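Local coordinates for protein Rho guanyl nucleotide exchange factor (Rom2), putative (PDB 5O51) that probably activates Rho-type GTPases as a guanine-nucleotide exchange factor, the piece described here being its CNH domain, a beta-propeller, at residues L275-I280 / R291-S296; S248-R253 / P260-S265; N269-A274 / F283-I288; I317-E322 / A331-W336. One frame throughout, in Å; residues are numbered along the deposited sequence.

Contact 1. Residues L275-I280 / R291-S296; sequences LSYPYI and RHIETS
Pro278 lies over one face of the His292 ring. Its CB sits 4.1 Å from the centroid of the His292 ring, a CH-pi contact, and its carbonyl O also lies above the ring plane, near the rim. Glu294 CA is at the edge of this imidazole, in its plane. CG of His292 is anti to the backbone N (chi1 -154°), on the side where Pro278 lies. Its ND1 accepts Glu294 N, which lies slightly out of the ring plane.

The Tyr279 ring carries Pro278 CD on one face and Arg291 O near its edge. The Tyr277 ring crosses Ile293 at about a right angle. Tyr277 CE2 is 3.4 Å from Ile293 CG2, which approaches obliquely. The guanidinium of Arg291 holds Ser296 O in its plane, 3.1 Å from NH1 of Arg291, while its NE forms a salt bridge with Glu289.

The backbones are joined by three bonds. Ile293 N donates to Pro278 O at 2.9 Å and Ile280 N to Arg291 O at 2.8 Å. Arg291 N returns a bond to Ile280 O at 3.0 Å. On the face of the sheet away from Tyr279 and His292, Ile280 CG2 is 4.0 Å from Arg291 CB.

The peptide bond before Pro278 is cis. Ser276 and Tyr279 exchange backbone hydrogen bonds around it, as in a type VI turn. This turn leads from strand 272-276 into strand 279-284, which pairs with strand 287-292. With strand 298-303 they form a four-stranded antiparallel meander, one blade of the CNH propeller.

Contact 2. Residues S248-R253 / P260-S265; sequences SFFVNR and PDWKIS
Trp262 CB points toward strand 247-251, and the indole beyond it meets Phe250. CG stands anti to the backbone N (chi1 -167°). Beyond CG, CD2 lies 3.7 Å from Phe250 CE2. Next comes CE3 of Trp262, 3.6 Å from Phe250 CE2. The far corner, CZ3 of Trp262, approaches the backbone: it is 3.8 Å from Ser248 O and 4.0 Å from Phe249 CA, which lies at the indole edge. On the other branch, NE1 makes a weak hydrogen bond to Glu294 O.

Phe250 CE2 is poised over the centre of the six-membered ring of Trp262. The two rings form an edge-to-face pair with planes at 59°. Arg259 adds a cation-pi contact to Phe250.

Two backbone bonds join Ser248 and Ile264: Ser248 N to Ile264 O at 2.9 Å, and Ile264 N to Ser248 O at 3.2 Å. Beyond this pair, a water accepts from Phe250 N and lies close to Trp262 O, spanning the two segments where direct pairing has stopped.

Strand 264-265 is the outermost strand of the four-stranded blade. Strand 239-244 flanks 247-251 on its inner side, and Phe221 of helix 220-224 meets both Phe249 and Lys263.

Contact 3. Residues N269-A274 / F283-I288; sequences NPNAFA and FEPNFI
Asn271 and Ala272 both face Phe283 across the antiparallel pair, a classic beta bulge. Phe283 O takes Asn271 N at 3.0 Å and, weakly, Ala272 N at 3.4 Å. Phe283 N returns a bond to Ala272 O at 2.9 Å. One carbonyl therefore serves two successive N-H groups, and Pro270, just before them, brings its CA to 3.2 Å from the same Phe283 O.

Glu284 reaches back to the start of the other segment. Its CG is anti to the backbone N (chi1 -170°), and the chain bends at chi2. OE2 of Glu284 accepts Asn269 N at 2.9 Å through its anti lone pair. OE1 accepts Asn286 N, also through its anti lone pair. The carboxylate is thus gripped from both oxygens, by a backbone N-H of each segment, and its orientation is fixed.

The residues belong to one propeller blade. Strand 272-276 is its first strand, and 279-284 and 287-292 follow. A tight turn through Pro285 and Asn286 links the last two, with Glu284 and Phe287 exchanging backbone hydrogen bonds.

The Phe283 ring has Ile288 CG2 over the centre of one face, and Ala272 O lies at its edge. Ala274 CB comes obliquely, 4.5 Å from Phe283 CE1. Ile317 and Tyr319 of the next blade also touch this ring. Asn271 CG sits between its own backbone N and carbonyl carbon (chi1 55°). From there the amide crosses Pro285 obliquely, with Asn271 ND2 3.9 Å from Pro285 CD.

Contact 4. Residues I317-E322 / A331-W336; sequences ILYAYE and ASLDFW
Ala331 sets its methyl group against two tyrosines. Its CB is 3.7 Å from Tyr319 CE1, which meets it obliquely, and 4.2 Å from Tyr321 CE1, where it lies at the ring edge. Both tyrosines have CG between the backbone N and the carbonyl carbon (chi1 75° in Tyr319, 65° in Tyr321), which brings CG to the side of this methyl. The backbones of Ala331 and Tyr319 exchange two hydrogen bonds, Ala331 N to Tyr319 O at 2.9 Å and Tyr319 N to Ala331 O at 3.0 Å.

Ser332 points to the other face of the sheet, beside Leu318. Its CB is 4.0 Å from Leu318 CD2, and its hydroxyl is hydrogen-bonded to Glu316. Leu333 returns to the face of Tyr319. Leu333 CG packs 3.8 Å from Tyr319 CE1, the two side chains lying askew. Its backbone pairs with Ile317: Leu333 N to Ile317 O at 2.8 Å, and a near-linear bond from Ile317 N to Leu333 O. Past the strand, Phe335 offers its ring edge to Ile317 CD1. It also meets the Tyr279 ring of the neighbouring blade.

Strands 317-323 and 327-333 form a hairpin in the blade that also holds the N-terminal strand 8-12. The four backbone bonds give the pairing its direction and register. The side chains add non-directional apolar packing, and the hydroxyls of Ser332 and Tyr321 turn to Glu316 and Lys8.

Overall arrangement
Following the chain, contact 2 comes first and closes the loop between the last two strands of one blade. The chain then passes from strand 264-265 to strand 272-276, the start of the next blade. Contacts 3 and 1 cross there: 269-274, 275-280, 283-288 and 291-296 alternate, tying three successive strands together at different ends. Contact 4 follows in series and closes the 317-323/327-333 hairpin. Its blade combines the C-terminal strands with N-terminal strand 8-12, the closure often called velcro in propellers. Contact 1 touches contact 2 through Trp262. Contacts 3 and 4 meet through Phe283 and Ile317, their centres about 13 Å apart. Contacts 2 and 4 do not touch.

Contact 1. Residues L275-I280 / R291-S296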
# COMPACT_ATOMS: atom_id res chain seq x y z
N LEU A 275 0.60 -11.45 -0.44
CA LEU A 275 1.05 -12.84 -0.29
C LEU A 275 0.51 -13.48 1.01
O LEU A 275 0.71 -12.97 2.10
CB LEU A 275 2.57 -12.87 -0.39
CG LEU A 275 3.28 -14.22 -0.22
CD1 LEU A 275 2.75 -15.33 -1.13
CD2 LEU A 275 4.77 -14.01 -0.43
N SER A 276 -0.22 -14.58 0.87
CA SER A 276 -0.64 -15.41 2.02
C SER A 276 -0.38 -16.89 1.71
O SER A 276 -1.28 -17.63 1.25
CB SER A 276 -2.10 -15.15 2.35
OG SER A 276 -2.41 -15.79 3.54
N TYR A 277 0.86 -17.30 1.94
CA TYR A 277 1.39 -18.64 1.54
C TYR A 277 0.36 -19.75 1.73
O TYR A 277 -0.30 -19.76 2.76
CB TYR A 277 2.73 -18.98 2.23
CG TYR A 277 3.53 -20.06 1.47
CD1 TYR A 277 3.17 -21.41 1.58
CD2 TYR A 277 4.64 -19.73 0.64
CE1 TYR A 277 3.84 -22.39 0.87
CE2 TYR A 277 5.32 -20.75 -0.08
CZ TYR A 277 4.88 -22.06 0.05
OH TYR A 277 5.46 -23.13 -0.59
N PRO A 278 0.13 -20.65 0.76
CA PRO A 278 0.80 -20.77 -0.54
C PRO A 278 0.15 -19.91 -1.67
O PRO A 278 0.31 -20.25 -2.85
CB PRO A 278 0.64 -22.28 -0.83
CG PRO A 278 -0.71 -22.55 -0.31
CD PRO A 278 -0.95 -21.66 0.87
N TYR A 279 -0.55 -18.81 -1.34
CA TYR A 279 -1.26 -18.06 -2.39
C TYR A 279 -0.67 -16.68 -2.68
O TYR A 279 -0.08 -16.05 -1.81
CB TYR A 279 -2.72 -17.95 -2.08
CG TYR A 279 -3.41 -19.28 -1.78
CD1 TYR A 279 -3.59 -20.25 -2.77
CD2 TYR A 279 -3.89 -19.55 -0.51
CE1 TYR A 279 -4.22 -21.43 -2.50
CE2 TYR A 279 -4.53 -20.74 -0.21
CZ TYR A 279 -4.71 -21.67 -1.22
OH TYR A 279 -5.34 -22.88 -0.95
N ILE A 280 -0.80 -16.24 -3.93
CA ILE A 280 -0.44 -14.88 -4.32
C ILE A 280 -1.72 -14.33 -4.90
O ILE A 280 -2.36 -15.01 -5.78
CB ILE A 280 0.81 -14.82 -5.21
CG1 ILE A 280 0.99 -13.44 -5.88
CG2 ILE A 280 0.83 -15.87 -6.30
CD1 ILE A 280 1.47 -12.41 -4.87
N ARG A 291 -3.46 -17.19 -7.44
CA ARG A 291 -2.55 -18.25 -7.93
C ARG A 291 -1.74 -18.91 -6.78
O ARG A 291 -1.40 -18.26 -5.76
CB ARG A 291 -1.52 -17.73 -8.93
CG ARG A 291 -2.06 -16.92 -10.13
CD ARG A 291 -2.44 -17.78 -11.28
NE ARG A 291 -2.72 -16.98 -12.46
CZ ARG A 291 -2.05 -17.03 -13.62
NH1 ARG A 291 -1.02 -17.87 -13.82
NH2 ARG A 291 -2.44 -16.19 -14.61
N HIS A 292 -1.38 -20.18 -7.03
CA HIS A 292 -0.43 -20.97 -6.20
C HIS A 292 1.03 -20.57 -6.41
O HIS A 292 1.55 -20.65 -7.50
CB HIS A 292 -0.60 -22.45 -6.50
CG HIS A 292 -0.20 -23.34 -5.38
ND1 HIS A 292 1.11 -23.62 -5.12
CD2 HIS A 292 -0.92 -24.05 -4.48
CE1 HIS A 292 1.20 -24.42 -4.08
NE2 HIS A 292 -0.03 -24.70 -3.67
N ILE A 293 1.71 -20.14 -5.37
CA ILE A 293 3.09 -19.68 -5.47
C ILE A 293 4.11 -20.75 -5.93
O ILE A 293 5.12 -20.42 -6.50
CB ILE A 293 3.52 -19.04 -4.09
CG1 ILE A 293 4.82 -18.25 -4.16
CG2 ILE A 293 3.71 -20.10 -2.99
CD1 ILE A 293 4.72 -16.93 -4.89
N GLU A 294 3.87 -22.01 -5.64
CA GLU A 294 4.77 -23.07 -6.10
C GLU A 294 4.53 -23.44 -7.54
O GLU A 294 5.49 -23.42 -8.37
CB GLU A 294 4.64 -24.32 -5.22
CG GLU A 294 5.03 -24.12 -3.76
CD GLU A 294 6.40 -23.47 -3.60
OE1 GLU A 294 7.21 -23.44 -4.56
OE2 GLU A 294 6.69 -22.96 -2.48
N THR A 295 3.29 -23.77 -7.87
CA THR A 295 3.02 -24.29 -9.21
C THR A 295 2.69 -23.23 -10.24
O THR A 295 2.76 -23.52 -11.42
CB THR A 295 1.87 -25.25 -9.18
OG1 THR A 295 0.68 -24.52 -8.91
CG2 THR A 295 2.11 -26.40 -8.10
N SER A 296 2.23 -22.06 -9.79
CA SER A 296 1.85 -20.88 -10.60
C SER A 296 0.52 -21.03 -11.25
O SER A 296 0.06 -20.10 -11.91
CB SER A 296 2.88 -20.43 -11.63
OG SER A 296 2.80 -21.23 -12.83

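Contact 2. Residues S248-R253 / P260-S265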
# COMPACT_ATOMS: atom_id res chain seq x y z
N SER A 248 4.37 -11.57 -12.98
CA SER A 248 5.16 -11.79 -11.79
C SER A 248 6.23 -12.81 -12.05
O SER A 248 5.99 -13.76 -12.78
CB SER A 248 4.27 -12.20 -10.59
OG SER A 248 3.54 -11.08 -10.14
N PHE A 249 7.40 -12.61 -11.40
CA PHE A 249 8.44 -13.62 -11.42
C PHE A 249 9.47 -13.44 -10.29
O PHE A 249 9.51 -12.41 -9.58
CB PHE A 249 9.13 -13.59 -12.78
CG PHE A 249 9.75 -12.26 -13.08
CD1 PHE A 249 9.02 -11.26 -13.65
CD2 PHE A 249 11.05 -12.01 -12.68
CE1 PHE A 249 9.57 -10.01 -13.84
CE2 PHE A 249 11.63 -10.79 -12.90
CZ PHE A 249 10.89 -9.79 -13.50
N PHE A 250 10.35 -14.43 -10.14
CA PHE A 250 11.37 -14.38 -9.06
C PHE A 250 12.76 -13.89 -9.55
O PHE A 250 13.20 -14.24 -10.67
CB PHE A 250 11.55 -15.76 -8.48
CG PHE A 250 10.41 -16.25 -7.71
CD1 PHE A 250 10.28 -15.90 -6.37
CD2 PHE A 250 9.50 -17.14 -8.27
CE1 PHE A 250 9.21 -16.35 -5.64
CE2 PHE A 250 8.45 -17.61 -7.53
CZ PHE A 250 8.29 -17.21 -6.22
N VAL A 251 13.49 -13.16 -8.70
CA VAL A 251 14.95 -12.91 -8.92
C VAL A 251 15.78 -13.28 -7.68
O VAL A 251 15.19 -13.53 -6.59
CB VAL A 251 15.34 -11.50 -9.35
CG1 VAL A 251 14.63 -11.11 -10.63
CG2 VAL A 251 15.13 -10.48 -8.27
N ASN A 252 17.11 -13.32 -7.85
CA ASN A 252 18.05 -13.67 -6.75
C ASN A 252 18.69 -12.56 -5.89
O ASN A 252 19.18 -12.88 -4.79
CB ASN A 252 19.19 -14.59 -7.24
CG ASN A 252 20.18 -13.88 -8.16
OD1 ASN A 252 20.18 -12.64 -8.36
ND2 ASN A 252 21.01 -14.70 -8.79
N ARG A 253 18.71 -11.30 -6.34
CA ARG A 253 19.56 -10.24 -5.68
C ARG A 253 20.86 -10.20 -6.44
O ARG A 253 21.55 -11.19 -6.52
CB ARG A 253 19.75 -10.37 -4.14
CG ARG A 253 21.15 -10.28 -3.56
CD ARG A 253 21.99 -11.54 -3.77
NE ARG A 253 22.45 -12.20 -2.54
CZ ARG A 253 23.60 -11.96 -1.90
NH1 ARG A 253 24.48 -11.04 -2.30
NH2 ARG A 253 23.89 -12.66 -0.80
N PRO A 260 13.73 -20.14 -13.49
CA PRO A 260 13.61 -19.54 -14.85
C PRO A 260 12.45 -20.07 -15.65
O PRO A 260 12.04 -19.44 -16.61
CB PRO A 260 14.96 -19.90 -15.51
CG PRO A 260 15.41 -21.12 -14.81
CD PRO A 260 14.83 -21.12 -13.42
N ASP A 261 11.91 -21.23 -15.26
CA ASP A 261 10.72 -21.74 -15.91
C ASP A 261 9.38 -21.30 -15.30
O ASP A 261 8.30 -21.69 -15.80
CB ASP A 261 10.81 -23.27 -15.97
CG ASP A 261 12.02 -23.73 -16.82
OD1 ASP A 261 12.35 -23.10 -17.88
OD2 ASP A 261 12.65 -24.73 -16.39
N TRP A 262 9.45 -20.44 -14.29
CA TRP A 262 8.27 -20.02 -13.48
C TRP A 262 7.95 -18.63 -13.86
O TRP A 262 8.81 -17.74 -13.76
CB TRP A 262 8.58 -20.10 -11.97
CG TRP A 262 7.40 -20.00 -11.01
CD1 TRP A 262 6.79 -21.04 -10.38
CD2 TRP A 262 6.74 -18.80 -10.54
NE1 TRP A 262 5.83 -20.57 -9.54
CE2 TRP A 262 5.77 -19.20 -9.64
CE3 TRP A 262 6.89 -17.44 -10.80
CZ2 TRP A 262 4.90 -18.29 -9.03
CZ3 TRP A 262 6.04 -16.53 -10.16
CH2 TRP A 262 5.07 -16.96 -9.30
N LYS A 263 6.71 -18.42 -14.30
CA LYS A 263 6.24 -17.10 -14.70
C LYS A 263 4.68 -17.05 -14.66
O LYS A 263 4.00 -17.99 -15.17
CB LYS A 263 6.69 -16.81 -16.14
CG LYS A 263 6.34 -15.43 -16.67
CD LYS A 263 6.54 -15.28 -18.17
CE LYS A 263 6.05 -13.90 -18.61
NZ LYS A 263 5.89 -13.77 -20.07
N ILE A 264 4.13 -15.94 -14.13
CA ILE A 264 2.67 -15.66 -14.18
C ILE A 264 2.49 -14.44 -15.04
O ILE A 264 3.20 -13.45 -14.88
CB ILE A 264 2.08 -15.36 -12.76
CG1 ILE A 264 2.14 -16.60 -11.87
CG2 ILE A 264 0.68 -14.78 -12.81
CD1 ILE A 264 2.05 -16.31 -10.41
N SER A 265 1.53 -14.52 -15.94
CA SER A 265 1.03 -13.36 -16.65
C SER A 265 -0.38 -13.12 -16.14
O SER A 265 -1.23 -14.02 -16.28
CB SER A 265 1.01 -13.61 -18.19
OG SER A 265 2.30 -13.28 -18.76
O HOH W 1 10.59 -16.91 -12.12

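Contact 3. Residues N269-A274 / F283-I288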
# COMPACT_ATOMS: atom_id res chain seq x y z
N ASN A 269 -5.29 -6.03 -15.14
CA ASN A 269 -4.26 -5.00 -14.87
C ASN A 269 -4.20 -4.69 -13.38
O ASN A 269 -4.68 -3.68 -12.92
CB ASN A 269 -4.53 -3.76 -15.75
CG ASN A 269 -4.29 -4.09 -17.26
OD1 ASN A 269 -3.16 -4.31 -17.68
ND2 ASN A 269 -5.36 -4.31 -18.00
N PRO A 270 -3.63 -5.62 -12.59
CA PRO A 270 -3.69 -5.45 -11.11
C PRO A 270 -2.95 -4.20 -10.65
O PRO A 270 -1.93 -3.82 -11.23
CB PRO A 270 -3.06 -6.76 -10.56
CG PRO A 270 -2.36 -7.44 -11.78
CD PRO A 270 -3.13 -6.95 -12.99
N ASN A 271 -3.50 -3.53 -9.64
CA ASN A 271 -2.89 -2.33 -9.06
C ASN A 271 -2.40 -2.64 -7.61
O ASN A 271 -1.90 -1.76 -6.94
CB ASN A 271 -3.87 -1.11 -9.09
CG ASN A 271 -5.21 -1.41 -8.43
OD1 ASN A 271 -5.27 -2.07 -7.40
ND2 ASN A 271 -6.30 -0.92 -9.00
N ALA A 272 -2.61 -3.87 -7.11
CA ALA A 272 -2.12 -4.22 -5.75
C ALA A 272 -1.96 -5.72 -5.60
O ALA A 272 -2.62 -6.48 -6.36
CB ALA A 272 -3.06 -3.63 -4.67
N PHE A 273 -1.12 -6.13 -4.65
CA PHE A 273 -0.79 -7.52 -4.45
C PHE A 273 -0.71 -7.85 -2.96
O PHE A 273 -0.35 -7.01 -2.17
CB PHE A 273 0.61 -7.84 -5.08
CG PHE A 273 0.62 -7.81 -6.59
CD1 PHE A 273 0.79 -6.63 -7.28
CD2 PHE A 273 0.37 -8.95 -7.31
CE1 PHE A 273 0.77 -6.60 -8.66
CE2 PHE A 273 0.33 -8.95 -8.69
CZ PHE A 273 0.53 -7.77 -9.36
N ALA A 274 -1.02 -9.09 -2.60
CA ALA A 274 -0.72 -9.63 -1.30
C ALA A 274 -0.32 -11.09 -1.34
O ALA A 274 -0.85 -11.89 -2.16
CB ALA A 274 -1.93 -9.49 -0.43
N PHE A 283 -5.01 -7.88 -7.04
CA PHE A 283 -6.30 -7.15 -7.05
C PHE A 283 -6.34 -6.21 -8.26
O PHE A 283 -5.42 -5.40 -8.40
CB PHE A 283 -6.40 -6.30 -5.74
CG PHE A 283 -6.52 -7.14 -4.50
CD1 PHE A 283 -5.44 -7.83 -3.99
CD2 PHE A 283 -7.71 -7.28 -3.88
CE1 PHE A 283 -5.60 -8.67 -2.88
CE2 PHE A 283 -7.87 -8.07 -2.74
CZ PHE A 283 -6.82 -8.77 -2.25
N GLU A 284 -7.41 -6.28 -9.06
CA GLU A 284 -7.66 -5.40 -10.20
C GLU A 284 -9.07 -4.85 -9.98
O GLU A 284 -9.84 -5.45 -9.24
CB GLU A 284 -7.66 -6.26 -11.50
CG GLU A 284 -7.67 -5.46 -12.69
CD GLU A 284 -8.72 -5.74 -13.73
OE1 GLU A 284 -9.97 -5.67 -13.61
OE2 GLU A 284 -8.15 -5.90 -14.77
N PRO A 285 -9.47 -3.74 -10.65
CA PRO A 285 -10.80 -3.20 -10.31
C PRO A 285 -11.99 -4.16 -10.46
O PRO A 285 -12.95 -4.06 -9.67
CB PRO A 285 -10.92 -1.97 -11.24
CG PRO A 285 -9.51 -1.47 -11.24
CD PRO A 285 -8.73 -2.76 -11.46
N ASN A 286 -11.94 -5.10 -11.39
CA ASN A 286 -13.09 -5.98 -11.66
C ASN A 286 -12.89 -7.38 -11.17
O ASN A 286 -13.82 -8.18 -11.19
CB ASN A 286 -13.47 -6.03 -13.16
CG ASN A 286 -13.92 -4.70 -13.69
OD1 ASN A 286 -13.39 -4.19 -14.69
ND2 ASN A 286 -14.86 -4.11 -13.04
N PHE A 287 -11.73 -7.70 -10.63
CA PHE A 287 -11.58 -9.06 -10.04
C PHE A 287 -10.32 -9.28 -9.26
O PHE A 287 -9.29 -8.67 -9.50
CB PHE A 287 -11.70 -10.19 -11.14
CG PHE A 287 -10.73 -10.07 -12.29
CD1 PHE A 287 -11.10 -9.43 -13.46
CD2 PHE A 287 -9.51 -10.73 -12.27
CE1 PHE A 287 -10.25 -9.36 -14.55
CE2 PHE A 287 -8.66 -10.64 -13.35
CZ PHE A 287 -8.99 -9.92 -14.45
N ILE A 288 -10.39 -10.21 -8.35
CA ILE A 288 -9.21 -10.70 -7.64
C ILE A 288 -8.81 -12.05 -8.25
O ILE A 288 -9.63 -12.95 -8.31
CB ILE A 288 -9.48 -10.98 -6.15
CG1 ILE A 288 -10.11 -9.76 -5.48
CG2 ILE A 288 -8.19 -11.33 -5.46
CD1 ILE A 288 -10.57 -10.01 -4.07

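Contact 4. Residues I317-E322 / A331-W336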
# COMPACT_ATOMS: atom_id res chain seq x y z
N ILE A 317 -6.15 -9.99 5.04
CA ILE A 317 -6.17 -8.99 3.96
C ILE A 317 -7.53 -8.34 3.99
O ILE A 317 -8.55 -9.01 3.84
CB ILE A 317 -5.96 -9.67 2.58
CG1 ILE A 317 -4.66 -10.44 2.62
CG2 ILE A 317 -5.94 -8.62 1.46
CD1 ILE A 317 -4.57 -11.55 1.58
N LEU A 318 -7.54 -7.03 4.19
CA LEU A 318 -8.77 -6.24 4.14
C LEU A 318 -8.92 -5.56 2.76
O LEU A 318 -7.93 -5.01 2.18
CB LEU A 318 -8.74 -5.21 5.28
CG LEU A 318 -8.58 -5.77 6.70
CD1 LEU A 318 -8.39 -4.71 7.74
CD2 LEU A 318 -9.85 -6.56 6.99
N TYR A 319 -10.15 -5.60 2.23
CA TYR A 319 -10.43 -5.02 0.93
C TYR A 319 -11.86 -4.51 0.88
O TYR A 319 -12.62 -4.84 1.75
CB TYR A 319 -10.12 -6.02 -0.22
CG TYR A 319 -11.12 -7.14 -0.38
CD1 TYR A 319 -11.16 -8.20 0.50
CD2 TYR A 319 -12.08 -7.11 -1.40
CE1 TYR A 319 -12.12 -9.22 0.38
CE2 TYR A 319 -13.02 -8.13 -1.55
CZ TYR A 319 -13.01 -9.21 -0.65
OH TYR A 319 -13.94 -10.27 -0.76
N ALA A 320 -12.15 -3.60 -0.08
CA ALA A 320 -13.50 -3.09 -0.33
C ALA A 320 -14.01 -3.35 -1.74
O ALA A 320 -13.21 -3.44 -2.67
CB ALA A 320 -13.54 -1.57 -0.04
N TYR A 321 -15.32 -3.43 -1.88
CA TYR A 321 -15.97 -3.59 -3.18
C TYR A 321 -17.38 -2.96 -3.16
O TYR A 321 -18.00 -2.85 -2.08
CB TYR A 321 -15.99 -5.08 -3.59
CG TYR A 321 -16.83 -5.99 -2.69
CD1 TYR A 321 -16.25 -6.63 -1.64
CD2 TYR A 321 -18.18 -6.23 -2.92
CE1 TYR A 321 -16.96 -7.45 -0.82
CE2 TYR A 321 -18.93 -7.05 -2.07
CZ TYR A 321 -18.29 -7.64 -1.01
OH TYR A 321 -18.90 -8.49 -0.11
N GLU A 322 -17.87 -2.54 -4.33
CA GLU A 322 -19.26 -2.02 -4.50
C GLU A 322 -20.22 -3.18 -4.67
O GLU A 322 -19.96 -4.10 -5.42
CB GLU A 322 -19.46 -1.22 -5.78
CG GLU A 322 -18.67 0.03 -5.89
CD GLU A 322 -18.91 0.84 -7.17
OE1 GLU A 322 -19.79 0.45 -8.02
OE2 GLU A 322 -18.18 1.87 -7.31
N ALA A 331 -14.44 -6.04 3.66
CA ALA A 331 -14.34 -7.51 3.91
C ALA A 331 -12.95 -7.93 4.23
O ALA A 331 -11.98 -7.19 4.04
CB ALA A 331 -14.88 -8.26 2.71
N SER A 332 -12.83 -9.15 4.75
CA SER A 332 -11.58 -9.73 5.19
C SER A 332 -11.33 -11.07 4.53
O SER A 332 -12.26 -11.88 4.39
CB SER A 332 -11.66 -10.06 6.68
OG SER A 332 -10.40 -10.57 7.11
N LEU A 333 -10.12 -11.31 4.07
CA LEU A 333 -9.74 -12.67 3.59
C LEU A 333 -8.72 -13.21 4.53
O LEU A 333 -7.71 -12.52 4.78
CB LEU A 333 -9.08 -12.62 2.23
CG LEU A 333 -9.97 -12.27 1.07
CD1 LEU A 333 -9.17 -12.40 -0.21
CD2 LEU A 333 -11.23 -13.10 0.98
N ASP A 334 -8.94 -14.42 5.06
CA ASP A 334 -7.87 -15.03 5.91
C ASP A 334 -7.68 -16.51 5.61
O ASP A 334 -8.67 -17.25 5.52
CB ASP A 334 -8.14 -14.84 7.40
CG ASP A 334 -6.91 -15.22 8.27
OD1 ASP A 334 -5.75 -14.87 7.90
OD2 ASP A 334 -7.09 -15.88 9.31
N PHE A 335 -6.41 -16.91 5.42
CA PHE A 335 -6.03 -18.29 5.03
C PHE A 335 -5.49 -19.12 6.19
O PHE A 335 -4.76 -18.62 7.06
CB PHE A 335 -5.10 -18.27 3.81
CG PHE A 335 -5.73 -17.61 2.62
CD1 PHE A 335 -6.66 -18.29 1.85
CD2 PHE A 335 -5.52 -16.26 2.36
CE1 PHE A 335 -7.30 -17.67 0.75
CE2 PHE A 335 -6.18 -15.64 1.30
CZ PHE A 335 -7.07 -16.34 0.49
N TRP A 336 -5.94 -20.38 6.25
CA TRP A 336 -5.55 -21.31 7.32
C TRP A 336 -5.74 -22.81 6.95
O TRP A 336 -6.68 -23.18 6.24
CB TRP A 336 -6.29 -20.97 8.62
CG TRP A 336 -5.68 -21.62 9.81
CD1 TRP A 336 -4.39 -21.45 10.26
CD2 TRP A 336 -6.30 -22.57 10.68
NE1 TRP A 336 -4.18 -22.24 11.37
CE2 TRP A 336 -5.34 -22.93 11.65
CE3 TRP A 336 -7.58 -23.15 10.74
CZ2 TRP A 336 -5.61 -23.85 12.68
CZ3 TRP A 336 -7.86 -24.07 11.75
CH2 TRP A 336 -6.88 -24.41 12.71